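Local coordinates for nuclease-like protein (Chaetomium thermophilum, PDB 6GRB) that resolves four-way DNA (Holliday) junctions as GEN1, a member of the XPG nuclease family, and probably also cuts 5'-flap DNA in a metal-dependent way, at residues T59-F64 with I326-P331; P55-L60 with K104-L109. All blocks are in the same frame, centred on the assembly; numbering follows the deposited sequence.

Contact 1: residues T59-F64 with I326-P331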
ATOM      1  N   THR A  59      -2.399   1.861 -16.795  1.00 68.00           N
ATOM      2  CA  THR A  59      -2.347   2.677 -15.583  1.00 67.98           C
ATOM      3  C   THR A  59      -1.632   1.945 -14.458  1.00 66.91           C
ATOM      4  O   THR A  59      -1.002   2.584 -13.605  1.00 66.77           O
ATOM      5  CB  THR A  59      -3.743   3.139 -15.138  1.00 68.77           C
ATOM      6  OG1 THR A  59      -4.455   2.063 -14.541  1.00 68.36           O
ATOM      7  CG2 THR A  59      -4.529   3.626 -16.306  1.00 69.75           C
ATOM      8  N   LEU A  60      -1.703   0.614 -14.445  1.00 61.56           N
ATOM      9  CA  LEU A  60      -0.886  -0.175 -13.525  1.00 60.69           C
ATOM     10  C   LEU A  60       0.600   0.044 -13.804  1.00 60.61           C
ATOM     11  O   LEU A  60       1.399   0.243 -12.888  1.00 60.20           O
ATOM     12  CB  LEU A  60      -1.275  -1.652 -13.666  1.00 60.39           C
ATOM     13  CG  LEU A  60      -0.954  -2.614 -12.540  1.00 59.85           C
ATOM     14  CD1 LEU A  60      -1.919  -2.387 -11.402  1.00 59.99           C
ATOM     15  CD2 LEU A  60      -1.004  -4.051 -13.013  1.00 59.86           C
ATOM     16  N   PHE A  61       0.972   0.016 -15.087  1.00 57.91           N
ATOM     17  CA  PHE A  61       2.307   0.406 -15.530  1.00 58.46           C
ATOM     18  C   PHE A  61       2.715   1.766 -14.949  1.00 58.50           C
ATOM     19  O   PHE A  61       3.799   1.903 -14.376  1.00 58.35           O
ATOM     20  CB  PHE A  61       2.339   0.408 -17.072  1.00 59.56           C
ATOM     21  CG  PHE A  61       3.627   0.904 -17.664  1.00 60.60           C
ATOM     22  CD1 PHE A  61       3.807   2.248 -17.940  1.00 60.91           C
ATOM     23  CD2 PHE A  61       4.660   0.027 -17.954  1.00 60.92           C
ATOM     24  CE1 PHE A  61       4.998   2.710 -18.475  1.00 61.65           C
ATOM     25  CE2 PHE A  61       5.851   0.487 -18.478  1.00 61.79           C
ATOM     26  CZ  PHE A  61       6.022   1.822 -18.737  1.00 62.09           C
ATOM     27  N   TYR A  62       1.850   2.780 -15.076  1.00 64.89           N
ATOM     28  CA  TYR A  62       2.209   4.114 -14.607  1.00 65.33           C
ATOM     29  C   TYR A  62       2.354   4.157 -13.080  1.00 64.59           C
ATOM     30  O   TYR A  62       3.287   4.780 -12.568  1.00 64.63           O
ATOM     31  CB  TYR A  62       1.198   5.143 -15.122  1.00 66.42           C
ATOM     32  CG  TYR A  62       1.349   5.475 -16.598  1.00 67.32           C
ATOM     33  CD1 TYR A  62       2.515   6.065 -17.082  1.00 67.91           C
ATOM     34  CD2 TYR A  62       0.328   5.209 -17.504  1.00 67.68           C
ATOM     35  CE1 TYR A  62       2.673   6.374 -18.414  1.00 68.80           C
ATOM     36  CE2 TYR A  62       0.471   5.517 -18.857  1.00 68.48           C
ATOM     37  CZ  TYR A  62       1.653   6.101 -19.304  1.00 69.02           C
ATOM     38  OH  TYR A  62       1.805   6.420 -20.637  1.00 69.81           O
ATOM     39  N   ARG A  63       1.494   3.451 -12.338  1.00 64.45           N
ATOM     40  CA  ARG A  63       1.683   3.336 -10.887  1.00 63.81           C
ATOM     41  C   ARG A  63       2.993   2.635 -10.519  1.00 62.99           C
ATOM     42  O   ARG A  63       3.580   2.934  -9.476  1.00 62.63           O
ATOM     43  CB  ARG A  63       0.511   2.584 -10.241  1.00 63.66           C
ATOM     44  CG  ARG A  63      -0.851   3.198 -10.496  1.00 64.89           C
ATOM     45  CD  ARG A  63      -1.332   4.048  -9.341  1.00 65.85           C
ATOM     46  NE  ARG A  63      -2.553   4.779  -9.685  1.00 67.53           N
ATOM     47  CZ  ARG A  63      -3.400   5.268  -8.781  1.00 68.90           C
ATOM     48  NH1 ARG A  63      -3.144   5.088  -7.488  1.00 68.83           N
ATOM     49  NH2 ARG A  63      -4.498   5.924  -9.166  1.00 70.16           N
ATOM     50  N   PHE A  64       3.450   1.686 -11.340  1.00 54.36           N
ATOM     51  CA  PHE A  64       4.711   1.001 -11.059  1.00 54.25           C
ATOM     52  C   PHE A  64       5.902   1.940 -11.255  1.00 54.75           C
ATOM     53  O   PHE A  64       6.877   1.884 -10.490  1.00 54.63           O
ATOM     54  CB  PHE A  64       4.854  -0.250 -11.938  1.00 54.74           C
ATOM     55  CG  PHE A  64       3.968  -1.388 -11.535  1.00 54.31           C
ATOM     56  CD1 PHE A  64       3.011  -1.232 -10.545  1.00 53.68           C
ATOM     57  CD2 PHE A  64       4.113  -2.642 -12.121  1.00 54.84           C
ATOM     58  CE1 PHE A  64       2.204  -2.290 -10.160  1.00 53.54           C
ATOM     59  CE2 PHE A  64       3.304  -3.726 -11.726  1.00 54.56           C
ATOM     60  CZ  PHE A  64       2.341  -3.545 -10.758  1.00 53.91           C
ATOM     61  N   ILE A 326      11.083   5.521 -22.961  1.00 67.43           N
ATOM     62  CA  ILE A 326      12.238   6.221 -22.392  1.00 68.25           C
ATOM     63  C   ILE A 326      11.794   7.406 -21.549  1.00 67.73           C
ATOM     64  O   ILE A 326      12.255   7.588 -20.423  1.00 67.25           O
ATOM     65  CB  ILE A 326      13.189   6.671 -23.516  1.00 70.30           C
ATOM     66  CG1 ILE A 326      13.847   5.472 -24.189  1.00 71.26           C
ATOM     67  CG2 ILE A 326      14.239   7.606 -22.983  1.00 71.32           C
ATOM     68  CD1 ILE A 326      14.264   5.764 -25.629  1.00 73.06           C
ATOM     69  N   LYS A 327      10.916   8.252 -22.100  1.00 70.48           N
ATOM     70  CA  LYS A 327      10.471   9.442 -21.373  1.00 70.62           C
ATOM     71  C   LYS A 327       9.824   9.066 -20.045  1.00 68.99           C
ATOM     72  O   LYS A 327      10.092   9.692 -19.013  1.00 69.04           O
ATOM     73  CB  LYS A 327       9.502  10.263 -22.229  1.00 71.20           C
ATOM     74  N   VAL A 328       8.989   8.024 -20.051  1.00 71.54           N
ATOM     75  CA  VAL A 328       8.208   7.648 -18.877  1.00 70.09           C
ATOM     76  C   VAL A 328       9.056   6.895 -17.862  1.00 69.18           C
ATOM     77  O   VAL A 328       8.908   7.080 -16.650  1.00 68.34           O
ATOM     78  CB  VAL A 328       6.989   6.824 -19.322  1.00 69.29           C
ATOM     79  CG1 VAL A 328       6.242   6.277 -18.103  1.00 67.93           C
ATOM     80  CG2 VAL A 328       6.088   7.679 -20.190  1.00 70.10           C
ATOM     81  N   LEU A 329       9.971   6.051 -18.327  1.00 67.51           N
ATOM     82  CA  LEU A 329      10.732   5.217 -17.404  1.00 66.87           C
ATOM     83  C   LEU A 329      11.931   5.936 -16.807  1.00 67.31           C
ATOM     84  O   LEU A 329      12.395   5.547 -15.734  1.00 66.50           O
ATOM     85  CB  LEU A 329      11.202   3.946 -18.123  1.00 67.56           C
ATOM     86  CG  LEU A 329      11.704   2.805 -17.239  1.00 67.26           C
ATOM     87  CD1 LEU A 329      10.575   2.366 -16.338  1.00 65.82           C
ATOM     88  CD2 LEU A 329      12.225   1.638 -18.078  1.00 68.67           C
ATOM     89  N   ALA A 330      12.465   6.960 -17.477  1.00 68.14           N
ATOM     90  CA  ALA A 330      13.791   7.459 -17.117  1.00 68.90           C
ATOM     91  C   ALA A 330      13.876   8.016 -15.695  1.00 67.85           C
ATOM     92  O   ALA A 330      14.818   7.645 -14.970  1.00 67.41           O
ATOM     93  CB  ALA A 330      14.254   8.494 -18.150  1.00 70.94           C
ATOM     94  N   PRO A 331      12.975   8.899 -15.236  1.00 68.46           N
ATOM     95  CA  PRO A 331      13.090   9.370 -13.844  1.00 67.54           C
ATOM     96  C   PRO A 331      13.058   8.240 -12.827  1.00 65.68           C
ATOM     97  O   PRO A 331      13.754   8.310 -11.801  1.00 65.02           O
ATOM     98  CB  PRO A 331      11.887  10.314 -13.686  1.00 68.03           C
ATOM     99  CG  PRO A 331      11.490  10.683 -15.057  1.00 69.73           C
ATOM    100  CD  PRO A 331      11.806   9.493 -15.915  1.00 69.22           C
TER
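Helix 55-70 meets helix 318-340 through Phe61 and Tyr62, which together receive Val328. At the start of 326-331, Ile326 packs on Pro386 and Val390 of helix 386-390; Val328 follows, with its CB directed at helix 55-70. With CG1 anti to the backbone N (chi1 173°), this methyl reaches both rings: Tyr62 CE1 lies 3.6 Å from Val328 CG1, and Phe61 CE1 3.8 Å from the same CG1. It comes to Phe61 at the ring edge, near the ring plane. Val328 CG2 adds a looser touch, 4.1 Å from Tyr62 CE1. Different first torsions, CG anti to N in Phe61 (chi1 175°) and beside it in Tyr62, swing both ring ends toward Val328, and Phe61 CD1 lies 4.1 Å above one face of the Tyr62 ring, displaced toward its rim. The contact thus joins a helix of the XPG-type alpha/beta nuclease core to the long helix 318-340, which precedes the small antiparallel sheet 364-371, 377-384 and 439-444. Leu329 packs on Ile303 and Leu306 of helix 303-313, and Ala330 again meets helix 386-390. At Pro331, whose N has no bond to the preceding turn, helix 318-340 kinks.

Contact 2: residues P55-L60 with K104-L109; sequences PAIRTL and KRLIRL
Two successive helical connections of the XPG-type nuclease core touch here, where Leu106 of helix 104-109 reaches across to Ile57 and Leu60 near the start of helix 55-70. Leu106 CB points toward the opposing helix, and with CG anti to the backbone N (chi1 -171°) the side chain extends so that CD2 makes the contact. Ile57 CG1 and Leu60 CD2 receive this one methyl, Ile57 CG1 at 4.4 Å from Leu106 CD2 and Leu60 CD2 also at 4.4 Å from it. The backbone of helix 55-70 lines the site as well: Ile57 O lies 4.2 Å from Leu106 CD2, a van der Waals approach. No hydrogen bond links the two segments, and the approaches are loose van der Waals contacts. All three side chains are buried. Leu106 also touches Phe61 and Phe64 of the same helix 55-70 and Leu306 and Phe309 of helix 303-313, while Leu60 rests on Trp42 and Ile46 of helix 42-46. Polar groups sit at the margins. The Arg58 guanidinium lies over Pro55, whose CA is 3.9 Å from its plane, and Lys104 pairs with Asp116 and makes a cation-pi contact with Phe78. In sequence, helix 55-70 (after helix 42-46) leads from strand 34-37 to strand 73-78, and helix 104-109 from 73-78 to 113-116, neighbours in the parallel part of the sheet. Packing of two such helices is typical of consecutive beta-alpha-beta crossovers in an alpha/beta fold, here the PIN-like core.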
ATOM      1  N   PRO A  55      -5.958  -0.217 -21.338  1.00 72.55           N
ATOM      2  CA  PRO A  55      -5.804   0.931 -20.438  1.00 73.16           C
ATOM      3  C   PRO A  55      -5.778   0.553 -18.972  1.00 72.74           C
ATOM      4  O   PRO A  55      -5.065   1.203 -18.208  1.00 72.69           O
ATOM      5  CB  PRO A  55      -7.012   1.809 -20.788  1.00 74.11           C
ATOM      6  CG  PRO A  55      -8.057   0.839 -21.203  1.00 73.80           C
ATOM      7  CD  PRO A  55      -7.294  -0.233 -21.964  1.00 72.92           C
ATOM      8  N   ALA A  56      -6.510  -0.487 -18.556  1.00 70.09           N
ATOM      9  CA  ALA A  56      -6.500  -0.955 -17.171  1.00 69.63           C
ATOM     10  C   ALA A  56      -5.087  -1.287 -16.695  1.00 68.70           C
ATOM     11  O   ALA A  56      -4.766  -1.072 -15.519  1.00 68.39           O
ATOM     12  CB  ALA A  56      -7.406  -2.156 -17.020  1.00 69.55           C
ATOM     13  N   ILE A  57      -4.210  -1.714 -17.599  1.00 66.43           N
ATOM     14  CA  ILE A  57      -2.889  -2.158 -17.180  1.00 65.81           C
ATOM     15  C   ILE A  57      -1.783  -1.226 -17.648  1.00 66.19           C
ATOM     16  O   ILE A  57      -0.673  -1.246 -17.061  1.00 65.88           O
ATOM     17  CB  ILE A  57      -2.688  -3.624 -17.631  1.00 65.51           C
ATOM     18  CG1 ILE A  57      -1.410  -4.295 -17.148  1.00 65.20           C
ATOM     19  CG2 ILE A  57      -2.739  -3.774 -19.142  1.00 65.98           C
ATOM     20  CD1 ILE A  57      -1.483  -5.775 -17.378  1.00 65.26           C
ATOM     21  N   ARG A  58      -2.095  -0.311 -18.594  1.00 68.33           N
ATOM     22  CA  ARG A  58      -1.328   0.912 -18.787  1.00 69.07           C
ATOM     23  C   ARG A  58      -1.265   1.698 -17.485  1.00 68.70           C
ATOM     24  O   ARG A  58      -0.186   2.134 -17.076  1.00 68.54           O
ATOM     25  CB  ARG A  58      -1.913   1.749 -19.912  1.00 70.00           C
ATOM     26  CG  ARG A  58      -0.870   2.370 -20.832  1.00 70.41           C
ATOM     27  CD  ARG A  58      -1.499   2.905 -22.107  1.00 70.94           C
ATOM     28  NE  ARG A  58      -2.664   3.754 -21.848  1.00 71.48           N
ATOM     29  CZ  ARG A  58      -3.822   3.693 -22.508  1.00 71.65           C
ATOM     30  NH1 ARG A  58      -4.010   2.817 -23.488  1.00 71.21           N
ATOM     31  NH2 ARG A  58      -4.803   4.523 -22.190  1.00 72.34           N
ATOM     32  N   THR A  59      -2.399   1.861 -16.795  1.00 68.00           N
ATOM     33  CA  THR A  59      -2.347   2.677 -15.583  1.00 67.98           C
ATOM     34  C   THR A  59      -1.632   1.945 -14.458  1.00 66.91           C
ATOM     35  O   THR A  59      -1.002   2.584 -13.605  1.00 66.77           O
ATOM     36  CB  THR A  59      -3.743   3.139 -15.138  1.00 68.77           C
ATOM     37  OG1 THR A  59      -4.455   2.063 -14.541  1.00 68.36           O
ATOM     38  CG2 THR A  59      -4.529   3.626 -16.306  1.00 69.75           C
ATOM     39  N   LEU A  60      -1.703   0.614 -14.445  1.00 61.56           N
ATOM     40  CA  LEU A  60      -0.886  -0.175 -13.525  1.00 60.69           C
ATOM     41  C   LEU A  60       0.600   0.044 -13.804  1.00 60.61           C
ATOM     42  O   LEU A  60       1.399   0.243 -12.888  1.00 60.20           O
ATOM     43  CB  LEU A  60      -1.275  -1.652 -13.666  1.00 60.39           C
ATOM     44  CG  LEU A  60      -0.954  -2.614 -12.540  1.00 59.85           C
ATOM     45  CD1 LEU A  60      -1.919  -2.387 -11.402  1.00 59.99           C
ATOM     46  CD2 LEU A  60      -1.004  -4.051 -13.013  1.00 59.86           C
ATOM     47  N   LYS A 104       1.362 -10.202 -13.182  1.00 54.17           N
ATOM     48  CA  LYS A 104       2.531 -10.836 -12.577  1.00 55.07           C
ATOM     49  C   LYS A 104       3.751 -10.706 -13.481  1.00 56.27           C
ATOM     50  O   LYS A 104       4.883 -10.562 -13.004  1.00 57.26           O
ATOM     51  CB  LYS A 104       2.243 -12.312 -12.284  1.00 55.42           C
ATOM     52  CG  LYS A 104       1.276 -12.517 -11.159  1.00 54.75           C
ATOM     53  CD  LYS A 104       1.151 -13.991 -10.868  1.00 55.25           C
ATOM     54  CE  LYS A 104       0.505 -14.206  -9.507  1.00 55.03           C
ATOM     55  NZ  LYS A 104       0.514 -15.649  -9.131  1.00 55.63           N
ATOM     56  N   ARG A 105       3.535 -10.765 -14.794  1.00 58.24           N
ATOM     57  CA  ARG A 105       4.614 -10.524 -15.744  1.00 59.59           C
ATOM     58  C   ARG A 105       5.141  -9.096 -15.618  1.00 59.49           C
ATOM     59  O   ARG A 105       6.358  -8.871 -15.543  1.00 60.87           O
ATOM     60  CB  ARG A 105       4.104 -10.818 -17.158  1.00 59.69           C
ATOM     61  CG  ARG A 105       5.112 -10.569 -18.233  1.00 61.17           C
ATOM     62  CD  ARG A 105       4.673 -11.205 -19.546  1.00 61.46           C
ATOM     63  NE  ARG A 105       5.592 -10.851 -20.636  1.00 62.93           N
ATOM     64  CZ  ARG A 105       5.235 -10.232 -21.765  1.00 62.78           C
ATOM     65  NH1 ARG A 105       3.962  -9.905 -21.983  1.00 61.33           N
ATOM     66  NH2 ARG A 105       6.151  -9.929 -22.683  1.00 64.24           N
ATOM     67  N   LEU A 106       4.237  -8.114 -15.572  1.00 56.66           N
ATOM     68  CA  LEU A 106       4.676  -6.725 -15.448  1.00 56.42           C
ATOM     69  C   LEU A 106       5.359  -6.471 -14.106  1.00 56.37           C
ATOM     70  O   LEU A 106       6.305  -5.676 -14.036  1.00 56.88           O
ATOM     71  CB  LEU A 106       3.487  -5.772 -15.650  1.00 55.17           C
ATOM     72  CG  LEU A 106       3.819  -4.276 -15.773  1.00 55.09           C
ATOM     73  CD1 LEU A 106       4.538  -3.917 -17.106  1.00 56.23           C
ATOM     74  CD2 LEU A 106       2.572  -3.426 -15.565  1.00 54.20           C
ATOM     75  N   ILE A 107       4.887  -7.132 -13.040  1.00 53.03           N
ATOM     76  CA  ILE A 107       5.550  -7.062 -11.744  1.00 53.23           C
ATOM     77  C   ILE A 107       6.999  -7.524 -11.848  1.00 55.30           C
ATOM     78  O   ILE A 107       7.916  -6.863 -11.343  1.00 55.80           O
ATOM     79  CB  ILE A 107       4.771  -7.876 -10.699  1.00 52.70           C
ATOM     80  CG1 ILE A 107       3.431  -7.185 -10.403  1.00 51.16           C
ATOM     81  CG2 ILE A 107       5.618  -8.043  -9.433  1.00 53.49           C
ATOM     82  CD1 ILE A 107       2.495  -7.988  -9.506  1.00 50.88           C
ATOM     83  N   ARG A 108       7.230  -8.664 -12.489  1.00 52.41           N
ATOM     84  CA  ARG A 108       8.595  -9.175 -12.636  1.00 55.04           C
ATOM     85  C   ARG A 108       9.453  -8.214 -13.452  1.00 55.94           C
ATOM     86  O   ARG A 108      10.551  -7.838 -13.030  1.00 57.30           O
ATOM     87  CB  ARG A 108       8.582 -10.566 -13.288  1.00 56.10           C
ATOM     88  N   LEU A 109       8.938  -7.773 -14.612  1.00 57.14           N
ATOM     89  CA  LEU A 109       9.670  -6.865 -15.488  1.00 57.90           C
ATOM     90  C   LEU A 109      10.171  -5.626 -14.756  1.00 57.07           C
ATOM     91  O   LEU A 109      11.244  -5.112 -15.088  1.00 58.29           O
ATOM     92  CB  LEU A 109       8.792  -6.468 -16.672  1.00 56.83           C
ATOM     93  CG  LEU A 109       8.616  -7.571 -17.721  1.00 57.92           C
ATOM     94  CD1 LEU A 109       7.696  -7.134 -18.835  1.00 56.82           C
ATOM     95  CD2 LEU A 109       9.989  -7.975 -18.262  1.00 60.76           C
TER

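Both contacts start from helix 55-70, with centres about 10 Å apart; their segments overlap at Thr59 and Leu60, but different residues do the touching. Contact 2 is wholly buried and its side-chain contacts are all aliphatic, joining neighbouring crossover helices of the nuclease core. Contact 1 is partly buried, sets a valine against two aromatic rings, one of them on an exposed tyrosine, and ties the core to a helix far along the chain. They meet at Leu106 and Ile107: Leu106 CD2 lies 3.8 Å from Phe61 N and 3.9 Å from Phe64 CD2, while Ile107 CG1 is 3.7 Å from Phe64 CE2. Helix 303-313, touching Leu106, Phe61 and Leu329, is common to both. Each lies away from the metal-binding residues.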